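Local structure of cytochrome P450 (Picrophilus torridus, 2RFB) at residues G198-V203 with S306-D311; K22-N27 with S244-K249; P208-D213 with D275-G280. The protein binds a heme b and probably works as a monooxygenase that inserts one atom of molecular oxygen into a substrate. All coordinates share one frame; numbering follows the deposited sequence.

Contact 1 is the buried one: it joins helices 175-206 and 298-315 through a single methionine, and its side chains are all apolar. Contact 3 lies about 12 Å away between centres, at the surface, where the residues that follow helix 175-206 meet the loop ahead of helix 298-315. The two touch where Val203 packs on Phe277, and both lean on helix 218-228 through Phe221. Contact 2 stands apart, with centres 33 to 35 Å from the others, and ties helix 18-26 to the hairpin of strand 244-246. Its isoleucine methyl meets a histidine as well as a valine, a mixture suited to a partly buried site.

Contact 1. Residues G198-V203 with S306-D311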
loop_
_atom_site.group_PDB
_atom_site.type_symbol
_atom_site.label_atom_id
_atom_site.label_comp_id
_atom_site.label_asym_id
_atom_site.label_seq_id
_atom_site.Cartn_x
_atom_site.Cartn_y
_atom_site.Cartn_z
ATOM N N GLY A 198 5.468 6.093 9.267
ATOM C CA GLY A 198 6.396 7.217 9.360
ATOM C C GLY A 198 5.686 8.523 9.056
ATOM O O GLY A 198 5.989 9.540 9.668
ATOM N N ASN A 199 4.715 8.522 8.138
ATOM C CA ASN A 199 4.021 9.755 7.872
ATOM C C ASN A 199 3.073 10.169 9.038
ATOM O O ASN A 199 2.918 11.385 9.295
ATOM C CB ASN A 199 3.267 9.675 6.550
ATOM C CG ASN A 199 4.203 9.496 5.331
ATOM O OD1 ASN A 199 5.424 9.679 5.415
ATOM N ND2 ASN A 199 3.623 9.056 4.223
ATOM N N MET A 200 2.480 9.216 9.770
ATOM C CA MET A 200 1.703 9.601 10.970
ATOM C C MET A 200 2.616 10.192 12.046
ATOM O O MET A 200 2.195 11.062 12.847
ATOM C CB MET A 200 0.938 8.440 11.582
ATOM C CG MET A 200 0.011 7.729 10.553
ATOM S SD MET A 200 -1.130 6.657 11.429
ATOM C CE MET A 200 -0.078 5.292 11.890
ATOM N N ILE A 201 3.875 9.750 12.053
ATOM C CA ILE A 201 4.772 10.226 13.105
ATOM C C ILE A 201 5.112 11.664 12.704
ATOM O O ILE A 201 5.140 12.558 13.536
ATOM C CB ILE A 201 6.023 9.293 13.291
ATOM C CG1 ILE A 201 5.598 7.970 13.927
ATOM C CG2 ILE A 201 7.134 9.969 14.107
ATOM C CD1 ILE A 201 6.606 6.831 13.762
ATOM N N ARG A 202 5.304 11.892 11.417
ATOM C CA ARG A 202 5.502 13.240 10.935
ATOM C C ARG A 202 4.313 14.202 11.235
ATOM O O ARG A 202 4.490 15.377 11.567
ATOM C CB ARG A 202 5.791 13.164 9.447
ATOM C CG ARG A 202 6.022 14.465 8.820
ATOM C CD ARG A 202 6.398 14.279 7.388
ATOM N NE ARG A 202 6.542 15.593 6.749
ATOM C CZ ARG A 202 6.654 15.768 5.436
ATOM N NH1 ARG A 202 6.669 14.729 4.604
ATOM N NH2 ARG A 202 6.770 16.977 4.957
ATOM N N VAL A 203 3.081 13.739 11.118
ATOM C CA VAL A 203 1.991 14.661 11.459
ATOM C C VAL A 203 2.153 15.039 12.932
ATOM O O VAL A 203 2.086 16.234 13.284
ATOM C CB VAL A 203 0.581 14.060 11.203
ATOM C CG1 VAL A 203 -0.514 14.968 11.834
ATOM C CG2 VAL A 203 0.367 13.804 9.726
ATOM N N SER A 306 -3.963 2.046 12.619
ATOM C CA SER A 306 -4.694 2.426 13.821
ATOM C C SER A 306 -4.030 1.883 15.115
ATOM O O SER A 306 -3.959 2.586 16.156
ATOM C CB SER A 306 -6.104 1.915 13.721
ATOM O OG SER A 306 -6.668 1.888 15.001
ATOM N N ILE A 307 -3.540 0.641 15.062
ATOM C CA ILE A 307 -2.934 0.070 16.251
ATOM C C ILE A 307 -1.546 0.707 16.392
ATOM O O ILE A 307 -1.120 0.998 17.522
ATOM C CB ILE A 307 -2.881 -1.491 16.148
ATOM C CG1 ILE A 307 -4.225 -2.123 16.469
ATOM C CG2 ILE A 307 -1.748 -2.111 16.963
ATOM C CD1 ILE A 307 -4.472 -3.421 15.634
ATOM N N ALA A 308 -0.855 0.911 15.257
ATOM C CA ALA A 308 0.478 1.536 15.275
ATOM C C ALA A 308 0.422 2.908 15.918
ATOM O O ALA A 308 1.183 3.204 16.819
ATOM C CB ALA A 308 1.093 1.625 13.860
ATOM N N LEU A 309 -0.509 3.739 15.464
ATOM C CA LEU A 309 -0.772 5.020 16.126
ATOM C C LEU A 309 -1.019 4.852 17.620
ATOM O O LEU A 309 -0.324 5.457 18.449
ATOM C CB LEU A 309 -1.983 5.688 15.498
ATOM C CG LEU A 309 -2.278 7.121 15.932
ATOM C CD1 LEU A 309 -1.184 8.155 15.437
ATOM C CD2 LEU A 309 -3.633 7.426 15.343
ATOM N N ASN A 310 -1.975 4.026 17.990
ATOM C CA ASN A 310 -2.194 3.875 19.388
ATOM C C ASN A 310 -0.912 3.488 20.172
ATOM O O ASN A 310 -0.557 4.111 21.198
ATOM C CB ASN A 310 -3.322 2.888 19.658
ATOM C CG ASN A 310 -3.830 2.992 21.054
ATOM O OD1 ASN A 310 -4.279 2.021 21.629
ATOM N ND2 ASN A 310 -3.739 4.172 21.625
ATOM N N ASP A 311 -0.224 2.468 19.694
ATOM C CA ASP A 311 0.992 2.043 20.347
ATOM C C ASP A 311 2.084 3.104 20.361
ATOM O O ASP A 311 2.805 3.221 21.366
ATOM C CB ASP A 311 1.536 0.782 19.683
ATOM C CG ASP A 311 0.791 -0.458 20.110
ATOM O OD1 ASP A 311 -0.076 -0.377 21.028
ATOM O OD2 ASP A 311 1.096 -1.516 19.532
#
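Met200 on helix 175-206 faces Leu309 on helix 298-315, their CA atoms 7.3 Å apart, the nearest CA pair between the two segments. By their place in the chain these are probably the long central helix of the P450 fold and its helix L, the second following the loop that carries the axial Cys295. The methionine bridges the two. CG of Met200 stands anti to its carbonyl carbon (chi1 -55°), the chain runs on extended through chi2, and a bend at chi3 (-75°) carries the terminal methyl to the neighbouring helix. There CE lies 3.9 Å from Leu309 N and 4.1 Å from Leu309 CB, so it settles against the helix surface at the root of the leucine. The same methyl also touches Ala308, with CE to CB at 4.3 Å. The long, flexible methionine reaches across the gap between the axes, and the short side chain of Ala308 lets its methyl come close to the helix backbone.

The side chain of Leu309 also touches Phe221 of helix 218-228, the helix that meets Met200 through Thr225. Ala305, one turn before Leu309, touches the methionine as well, and Tyr98 packs on Ala308. On a different face of helix 175-206, the amide of Asn199 donates to the carbonyl oxygens of Tyr229 and Leu335, and Arg202 pairs with Glu206; these polar groups take no part in the interface. Between these two segments the contact is van der Waals packing of buried side chains, helped by the hydrophobic effect. Such contacts lack strict direction, so the pairing depends on complementary shape, about 9 Å from the heme at the methionine side chain.

Contact 2. Residues K22-N27 with S244-K249; sequences KHVLMN and SYINNK
The terminal methyl of Ile246 rests against both His23 and Val24 of helix 18-26. CD1 of Ile246 is 3.7 Å from His23 ND1, approaching the imidazole at its edge and near its plane, and 3.9 Å from Val24 CG2. The isoleucine leaves the strand with CG1 anti to its carbonyl carbon (chi1 -53°) and chi2 extended (-150°), which brings CD1 to the helix, and it crosses the valine nearly at a right angle. Valine suits the buried side, where it also touches Val257 and Val259 and lies about 4 Å from the side chain of the heme-binding Arg238. His23, partly exposed, can offer a ring edge to the methyl while its polar nitrogens suit a place near solvent.

Phe31 forms the next shell, touching His23, Val24 and Ile246 alike. At the end of the helix the amide of Asn27 turns back to donate to His23 O, with ND2 at 2.8 Å and the bond nearly straight at 171°. Beyond Ile246 a type I' turn reverses the chain, its corners taken by Asn247 and Asn248, a residue type that tolerates positive phi.

The chemistry implies weakly directional packing round one methyl, apolar at Val24 and partly polar at His23.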
loop_
_atom_site.group_PDB
_atom_site.type_symbol
_atom_site.label_atom_id
_atom_site.label_comp_id
_atom_site.label_asym_id
_atom_site.label_seq_id
_atom_site.Cartn_x
_atom_site.Cartn_y
_atom_site.Cartn_z
ATOM N N LYS A 22 -10.151 10.896 -10.359
ATOM C CA LYS A 22 -11.324 10.016 -10.175
ATOM C C LYS A 22 -11.993 9.562 -11.469
ATOM O O LYS A 22 -12.362 8.379 -11.579
ATOM C CB LYS A 22 -12.351 10.734 -9.336
ATOM C CG LYS A 22 -13.436 9.868 -8.857
ATOM C CD LYS A 22 -14.149 10.650 -7.802
ATOM C CE LYS A 22 -15.348 9.965 -7.371
ATOM N NZ LYS A 22 -16.339 11.040 -7.074
ATOM N N HIS A 23 -12.157 10.484 -12.429
ATOM C CA HIS A 23 -12.707 10.136 -13.716
ATOM C C HIS A 23 -11.818 9.036 -14.328
ATOM O O HIS A 23 -12.280 7.969 -14.737
ATOM C CB HIS A 23 -12.731 11.355 -14.634
ATOM C CG HIS A 23 -13.155 11.036 -16.033
ATOM N ND1 HIS A 23 -12.269 11.001 -17.094
ATOM C CD2 HIS A 23 -14.362 10.686 -16.540
ATOM C CE1 HIS A 23 -12.925 10.674 -18.199
ATOM N NE2 HIS A 23 -14.193 10.481 -17.892
ATOM N N VAL A 24 -10.518 9.284 -14.355
ATOM C CA VAL A 24 -9.624 8.293 -14.947
ATOM C C VAL A 24 -9.768 6.949 -14.213
ATOM O O VAL A 24 -10.079 5.949 -14.828
ATOM C CB VAL A 24 -8.126 8.799 -14.977
ATOM C CG1 VAL A 24 -7.158 7.632 -15.119
ATOM C CG2 VAL A 24 -7.955 9.853 -16.066
ATOM N N LEU A 25 -9.569 6.911 -12.906
ATOM C CA LEU A 25 -9.609 5.613 -12.182
ATOM C C LEU A 25 -10.981 4.949 -12.242
ATOM O O LEU A 25 -11.067 3.752 -12.234
ATOM C CB LEU A 25 -9.146 5.759 -10.714
ATOM C CG LEU A 25 -7.727 6.275 -10.553
ATOM C CD1 LEU A 25 -7.383 6.560 -9.106
ATOM C CD2 LEU A 25 -6.838 5.172 -11.098
ATOM N N MET A 26 -12.061 5.715 -12.245
ATOM C CA MET A 26 -13.403 5.087 -12.288
ATOM C C MET A 26 -13.736 4.551 -13.692
ATOM O O MET A 26 -14.702 3.794 -13.870
ATOM C CB MET A 26 -14.490 6.098 -11.894
ATOM C CG MET A 26 -14.536 6.496 -10.419
ATOM S SD MET A 26 -15.136 5.140 -9.366
ATOM C CE MET A 26 -16.784 4.837 -9.888
ATOM N N ASN A 27 -12.966 4.964 -14.706
ATOM C CA ASN A 27 -13.265 4.522 -16.093
ATOM C C ASN A 27 -12.180 3.506 -16.563
ATOM O O ASN A 27 -11.391 3.747 -17.488
ATOM C CB ASN A 27 -13.506 5.717 -17.039
ATOM C CG ASN A 27 -14.847 6.442 -16.773
ATOM O OD1 ASN A 27 -15.894 6.089 -17.316
ATOM N ND2 ASN A 27 -14.798 7.487 -15.979
ATOM N N SER A 244 -10.676 9.637 -25.967
ATOM C CA SER A 244 -11.650 10.315 -25.108
ATOM C C SER A 244 -11.095 11.638 -24.631
ATOM O O SER A 244 -9.898 11.919 -24.763
ATOM C CB SER A 244 -12.044 9.466 -23.922
ATOM O OG SER A 244 -10.903 9.274 -23.125
ATOM N N TYR A 245 -11.979 12.440 -24.060
ATOM C CA TYR A 245 -11.707 13.823 -23.788
ATOM C C TYR A 245 -11.699 14.100 -22.311
ATOM O O TYR A 245 -12.537 13.620 -21.565
ATOM C CB TYR A 245 -12.755 14.690 -24.466
ATOM C CG TYR A 245 -12.670 14.746 -25.980
ATOM C CD1 TYR A 245 -13.312 13.787 -26.782
ATOM C CD2 TYR A 245 -11.981 15.787 -26.620
ATOM C CE1 TYR A 245 -13.230 13.846 -28.164
ATOM C CE2 TYR A 245 -11.904 15.857 -28.012
ATOM C CZ TYR A 245 -12.529 14.894 -28.779
ATOM O OH TYR A 245 -12.479 15.000 -30.186
ATOM N N ILE A 246 -10.712 14.853 -21.871
ATOM C CA ILE A 246 -10.725 15.389 -20.526
ATOM C C ILE A 246 -10.492 16.879 -20.690
ATOM O O ILE A 246 -9.731 17.286 -21.582
ATOM C CB ILE A 246 -9.644 14.795 -19.745
ATOM C CG1 ILE A 246 -9.773 13.276 -19.856
ATOM C CG2 ILE A 246 -9.656 15.340 -18.267
ATOM C CD1 ILE A 246 -9.280 12.514 -18.652
ATOM N N ASN A 247 -11.192 17.700 -19.905
ATOM C CA ASN A 247 -11.034 19.142 -20.028
ATOM C C ASN A 247 -10.799 19.524 -21.478
ATOM O O ASN A 247 -9.853 20.231 -21.797
ATOM C CB ASN A 247 -9.888 19.646 -19.128
ATOM C CG ASN A 247 -9.752 21.146 -19.166
ATOM O OD1 ASN A 247 -8.700 21.677 -19.535
ATOM N ND2 ASN A 247 -10.839 21.846 -18.854
ATOM N N ASN A 248 -11.647 18.985 -22.356
ATOM C CA ASN A 248 -11.666 19.287 -23.801
ATOM C C ASN A 248 -10.412 18.962 -24.632
ATOM O O ASN A 248 -10.241 19.471 -25.745
ATOM C CB ASN A 248 -12.091 20.731 -24.033
ATOM C CG ASN A 248 -13.579 20.871 -24.279
ATOM O OD1 ASN A 248 -14.248 21.622 -23.578
ATOM N ND2 ASN A 248 -14.100 20.166 -25.289
ATOM N N LYS A 249 -9.557 18.110 -24.065
ATOM C CA LYS A 249 -8.359 17.569 -24.701
ATOM C C LYS A 249 -8.671 16.149 -25.105
ATOM O O LYS A 249 -9.166 15.375 -24.269
ATOM C CB LYS A 249 -7.225 17.479 -23.666
ATOM C CG LYS A 249 -6.778 18.805 -23.037
ATOM C CD LYS A 249 -6.293 19.776 -24.122
ATOM C CE LYS A 249 -4.977 20.428 -23.688
ATOM N NZ LYS A 249 -4.207 20.866 -24.907
#

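Contact 3. Residues P208-D213 with D275-G280; sequences PDIIDD and DLFKIG
Phe277 is the first residue of the 275-280 loop to reach the other segment: its CD2 lies 3.9 Å from CD1 of Ile210. The aromatic chain leaves with CG anti to the backbone N (chi1 -162°), and the isoleucine crosses it at about a right angle. The ring also meets Tyr228 edge-to-face and packs on Phe221, both on helix 218-228, contacts that suit a large aromatic side chain.

Lys278 points away from the contact. Its backbone N donates to Glu224, which by sequence is the glutamate of the ExxR motif of P450s, and its NZ pairs with Glu273. Ile279 turns back toward the 208-213 segment, where its CD1 sits 4.0 Å from Ile210 CD1 and 3.7 Å from CB of Asp213. The aspartate therefore contributes its methylene, an apolar foot under a charged group at an exposed position, while the two isoleucines meet through their terminal methyls.

The chemistry implies a small hydrophobic patch of two isoleucines and a phenylalanine, with the carboxylate of Asp213 beside it, that joins the two segments at the protein surface.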
loop_
_atom_site.group_PDB
_atom_site.type_symbol
_atom_site.label_atom_id
_atom_site.label_comp_id
_atom_site.label_asym_id
_atom_site.label_seq_id
_atom_site.Cartn_x
_atom_site.Cartn_y
_atom_site.Cartn_z
ATOM N N PRO A 208 1.967 19.097 17.389
ATOM C CA PRO A 208 1.990 18.420 18.689
ATOM C C PRO A 208 0.723 18.495 19.574
ATOM O O PRO A 208 0.602 17.727 20.527
ATOM C CB PRO A 208 3.202 19.052 19.403
ATOM C CG PRO A 208 3.457 20.338 18.686
ATOM C CD PRO A 208 2.999 20.145 17.268
ATOM N N ASP A 209 -0.227 19.379 19.343
ATOM C CA ASP A 209 -1.365 19.233 20.244
ATOM C C ASP A 209 -2.533 18.456 19.633
ATOM O O ASP A 209 -3.641 18.429 20.192
ATOM C CB ASP A 209 -1.773 20.552 20.927
ATOM C CG ASP A 209 -1.863 21.702 19.964
ATOM O OD1 ASP A 209 -1.447 22.830 20.345
ATOM O OD2 ASP A 209 -2.331 21.462 18.829
ATOM N N ILE A 210 -2.248 17.789 18.511
ATOM C CA ILE A 210 -3.215 16.945 17.808
ATOM C C ILE A 210 -3.398 15.643 18.583
ATOM O O ILE A 210 -4.323 14.888 18.312
ATOM C CB ILE A 210 -2.722 16.607 16.390
ATOM C CG1 ILE A 210 -3.812 15.956 15.533
ATOM C CG2 ILE A 210 -1.594 15.629 16.445
ATOM C CD1 ILE A 210 -4.872 16.908 14.903
ATOM N N ILE A 211 -2.499 15.392 19.526
ATOM C CA ILE A 211 -2.346 14.070 20.106
ATOM C C ILE A 211 -3.622 13.537 20.770
ATOM O O ILE A 211 -4.051 12.429 20.459
ATOM C CB ILE A 211 -1.121 14.003 21.077
ATOM C CG1 ILE A 211 0.169 13.831 20.265
ATOM C CG2 ILE A 211 -1.258 12.842 22.062
ATOM C CD1 ILE A 211 1.438 14.153 21.027
ATOM N N ASP A 212 -4.212 14.331 21.667
ATOM C CA ASP A 212 -5.483 14.002 22.290
ATOM C C ASP A 212 -6.554 13.679 21.250
ATOM O O ASP A 212 -7.242 12.655 21.372
ATOM C CB ASP A 212 -5.967 15.125 23.209
ATOM C CG ASP A 212 -5.149 15.237 24.493
ATOM O OD1 ASP A 212 -4.589 14.212 24.983
ATOM O OD2 ASP A 212 -5.079 16.373 25.031
ATOM N N ASP A 213 -6.708 14.513 20.225
ATOM C CA ASP A 213 -7.747 14.195 19.258
ATOM C C ASP A 213 -7.436 12.898 18.534
ATOM O O ASP A 213 -8.343 12.132 18.235
ATOM C CB ASP A 213 -7.921 15.283 18.235
ATOM C CG ASP A 213 -8.439 16.549 18.811
ATOM O OD1 ASP A 213 -9.088 16.575 19.904
ATOM O OD2 ASP A 213 -8.193 17.545 18.108
ATOM N N ASP A 275 -4.305 22.326 2.644
ATOM C CA ASP A 275 -2.973 22.226 3.293
ATOM C C ASP A 275 -2.956 22.193 4.820
ATOM O O ASP A 275 -1.892 22.244 5.432
ATOM C CB ASP A 275 -1.973 23.199 2.674
ATOM C CG ASP A 275 -1.938 23.066 1.110
ATOM O OD1 ASP A 275 -1.784 21.931 0.579
ATOM O OD2 ASP A 275 -2.141 24.096 0.414
ATOM N N LEU A 276 -4.123 22.017 5.422
ATOM C CA LEU A 276 -4.206 21.819 6.852
ATOM C C LEU A 276 -4.677 20.401 7.244
ATOM O O LEU A 276 -5.515 19.796 6.583
ATOM C CB LEU A 276 -5.152 22.877 7.482
ATOM C CG LEU A 276 -4.799 24.391 7.415
ATOM C CD1 LEU A 276 -5.911 25.243 7.984
ATOM C CD2 LEU A 276 -3.484 24.705 8.147
ATOM N N PHE A 277 -4.187 19.917 8.364
ATOM C CA PHE A 277 -4.593 18.655 8.895
ATOM C C PHE A 277 -5.834 18.776 9.764
ATOM O O PHE A 277 -5.789 19.302 10.872
ATOM C CB PHE A 277 -3.446 18.100 9.726
ATOM C CG PHE A 277 -3.542 16.649 9.993
ATOM C CD1 PHE A 277 -2.941 15.737 9.123
ATOM C CD2 PHE A 277 -4.233 16.180 11.128
ATOM C CE1 PHE A 277 -3.030 14.385 9.371
ATOM C CE2 PHE A 277 -4.323 14.814 11.390
ATOM C CZ PHE A 277 -3.706 13.911 10.510
ATOM N N LYS A 278 -6.939 18.249 9.277
ATOM C CA LYS A 278 -8.196 18.286 10.008
ATOM C C LYS A 278 -8.779 16.890 9.982
ATOM O O LYS A 278 -9.116 16.370 8.887
ATOM C CB LYS A 278 -9.176 19.219 9.315
ATOM C CG LYS A 278 -8.662 20.644 9.034
ATOM C CD LYS A 278 -9.861 21.623 9.081
ATOM C CE LYS A 278 -9.785 22.729 8.020
ATOM N NZ LYS A 278 -10.941 23.673 8.162
ATOM N N ILE A 279 -8.848 16.274 11.163
ATOM C CA ILE A 279 -9.548 15.013 11.362
ATOM C C ILE A 279 -11.022 15.297 11.132
ATOM O O ILE A 279 -11.506 16.343 11.548
ATOM C CB ILE A 279 -9.426 14.505 12.834
ATOM C CG1 ILE A 279 -8.025 14.114 13.196
ATOM C CG2 ILE A 279 -10.338 13.323 13.099
ATOM C CD1 ILE A 279 -7.794 14.182 14.715
ATOM N N GLY A 280 -11.725 14.354 10.504
ATOM C CA GLY A 280 -13.186 14.378 10.364
ATOM C C GLY A 280 -13.691 15.057 9.111
ATOM O O GLY A 280 -14.819 15.537 9.091
#